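Local coordinates for methyltransferase domain-containing protein (Serratia marcescens, PDB 7CLU), which transfers a methyl group from S-adenosyl-L-methionine to an oxygen atom of its substrate in the prodigiosin synthetic pathway, at residues M184-A187 with G192-L195. Sequence-based numbering, arbitrary orientation.
Sequences MAIA and GIAL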
ATOM      1  N   MET A 184     -16.167 -28.092 -12.617  1.00 23.43           N
ATOM      2  CA  MET A 184     -15.238 -29.220 -12.660  1.00 24.71           C
ATOM      3  C   MET A 184     -15.155 -29.917 -11.302  1.00 24.60           C
ATOM      4  O   MET A 184     -15.231 -31.150 -11.218  1.00 27.99           O
ATOM      5  CB  MET A 184     -13.853 -28.752 -13.120  1.00 26.91           C
ATOM      6  CG  MET A 184     -13.783 -28.548 -14.609  1.00 27.85           C
ATOM      7  SD  MET A 184     -12.217 -27.921 -15.238  1.00 35.20           S
ATOM      8  CE  MET A 184     -11.906 -26.572 -14.163  1.00 35.43           C
ATOM      9  N   ALA A 185     -15.014 -29.144 -10.218  1.00 24.78           N
ATOM     10  CA  ALA A 185     -14.925 -29.755  -8.896  1.00 27.87           C
ATOM     11  C   ALA A 185     -16.217 -30.482  -8.543  1.00 30.42           C
ATOM     12  O   ALA A 185     -16.187 -31.548  -7.909  1.00 23.75           O
ATOM     13  CB  ALA A 185     -14.589 -28.701  -7.843  1.00 28.45           C
ATOM     14  N   ILE A 186     -17.361 -29.933  -8.971  1.00 26.00           N
ATOM     15  CA  ILE A 186     -18.638 -30.604  -8.753  1.00 28.25           C
ATOM     16  C   ILE A 186     -18.663 -31.932  -9.494  1.00 28.83           C
ATOM     17  O   ILE A 186     -18.952 -32.978  -8.904  1.00 30.18           O
ATOM     18  CB  ILE A 186     -19.809 -29.696  -9.169  1.00 26.46           C
ATOM     19  CG1 ILE A 186     -19.807 -28.416  -8.332  1.00 27.64           C
ATOM     20  CG2 ILE A 186     -21.128 -30.421  -8.998  1.00 27.90           C
ATOM     21  CD1 ILE A 186     -20.739 -27.332  -8.872  1.00 25.51           C
ATOM     22  N   ALA A 187     -18.317 -31.915 -10.790  1.00 23.59           N
ATOM     23  CA  ALA A 187     -18.252 -33.143 -11.588  1.00 23.24           C
ATOM     24  C   ALA A 187     -17.355 -34.191 -10.952  1.00 30.55           C
ATOM     25  O   ALA A 187     -17.634 -35.397 -11.042  1.00 29.68           O
ATOM     26  CB  ALA A 187     -17.728 -32.852 -12.996  1.00 25.08           C
ATOM     27  N   GLY A 192     -23.583 -37.723 -11.175  1.00 29.27           N
ATOM     28  CA  GLY A 192     -24.855 -37.783 -11.860  1.00 34.32           C
ATOM     29  C   GLY A 192     -25.535 -36.465 -12.155  1.00 35.98           C
ATOM     30  O   GLY A 192     -26.607 -36.468 -12.770  1.00 34.97           O
ATOM     31  N   ILE A 193     -24.958 -35.333 -11.748  1.00 32.59           N
ATOM     32  CA  ILE A 193     -25.630 -34.047 -11.894  1.00 32.67           C
ATOM     33  C   ILE A 193     -25.242 -33.419 -13.229  1.00 33.99           C
ATOM     34  O   ILE A 193     -24.074 -33.464 -13.634  1.00 31.41           O
ATOM     35  CB  ILE A 193     -25.309 -33.115 -10.707  1.00 30.04           C
ATOM     36  CG1 ILE A 193     -26.095 -31.804 -10.839  1.00 25.27           C
ATOM     37  CG2 ILE A 193     -23.798 -32.857 -10.597  1.00 30.76           C
ATOM     38  CD1 ILE A 193     -25.767 -30.768  -9.785  1.00 27.10           C
ATOM     39  N   ALA A 194     -26.232 -32.864 -13.934  1.00 28.32           N
ATOM     40  CA  ALA A 194     -25.957 -32.172 -15.183  1.00 29.72           C
ATOM     41  C   ALA A 194     -25.316 -30.811 -14.899  1.00 26.07           C
ATOM     42  O   ALA A 194     -25.583 -30.171 -13.877  1.00 24.67           O
ATOM     43  CB  ALA A 194     -27.243 -32.000 -15.993  1.00 25.84           C
ATOM     44  N   LEU A 195     -24.455 -30.374 -15.807  1.00 26.55           N
ATOM     45  CA  LEU A 195     -23.587 -29.243 -15.516  1.00 24.41           C
ATOM     46  C   LEU A 195     -23.439 -28.341 -16.731  1.00 27.73           C
ATOM     47  O   LEU A 195     -23.287 -28.814 -17.860  1.00 26.14           O
ATOM     48  CB  LEU A 195     -22.195 -29.709 -15.062  1.00 26.75           C
ATOM     49  CG  LEU A 195     -22.094 -30.448 -13.727  1.00 24.54           C
ATOM     50  CD1 LEU A 195     -20.672 -30.975 -13.542  1.00 27.82           C
ATOM     51  CD2 LEU A 195     -22.469 -29.518 -12.582  1.00 23.68           C
TER
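Leu-195 reaches from the start of strand 194-199 to helix 181-189 and splits its two methyls between neighbouring helix residues. CD1 presses on Ala-187, 3.5 Å from that residue's CB and 3.7 Å from its backbone N, so this methyl sits close against the helix backbone itself. CD2 goes to Ile-186 instead, meeting CG2 at 3.9 Å. The fork is set by the leucine torsions: CG stands anti to the carbonyl carbon (chi1 -66°), and the extended chi2 carries CD1 out to Ala-187, leaving CD2 to branch toward Ile-186.

The other half of the contact turns on the same Ile-186 CG2, which also touches CG2 of Ile-193 at 4.0 Å. This branch lies anti to the backbone N of Ile-186 and faces the incoming chain, while CG1 lies anti to the carbonyl carbon (chi1 -61°). On Ile-193 it is likewise the short branch that makes the touch; CG1 lies anti to its own backbone N (chi1 -177°) and leaves CG2 to meet the helix. One methyl of Ile-186 thus meets both Leu-195 and Ile-193, and the side-chain contacts are all apolar. Phe-172 packs against all three of these side chains and extends the apolar cluster into strand 171-175.

The packing is looser away from this cluster. Gly-192, in the loop before the strand, and Ala-194 are both exposed to solvent; Ala-194 directs its methyl away from the helix, while its backbone pairs with Arg-170 and Phe-172. Met-184, one turn back, leans on Tyr-216 and Ile-220 instead.

Strand 171-175, helix 181-189 and strand 194-199 form a beta-alpha-beta unit, and this helix-on-sheet packing belongs to the Rossmann-like fold of S-adenosyl-L-methionine-dependent methyltransferases.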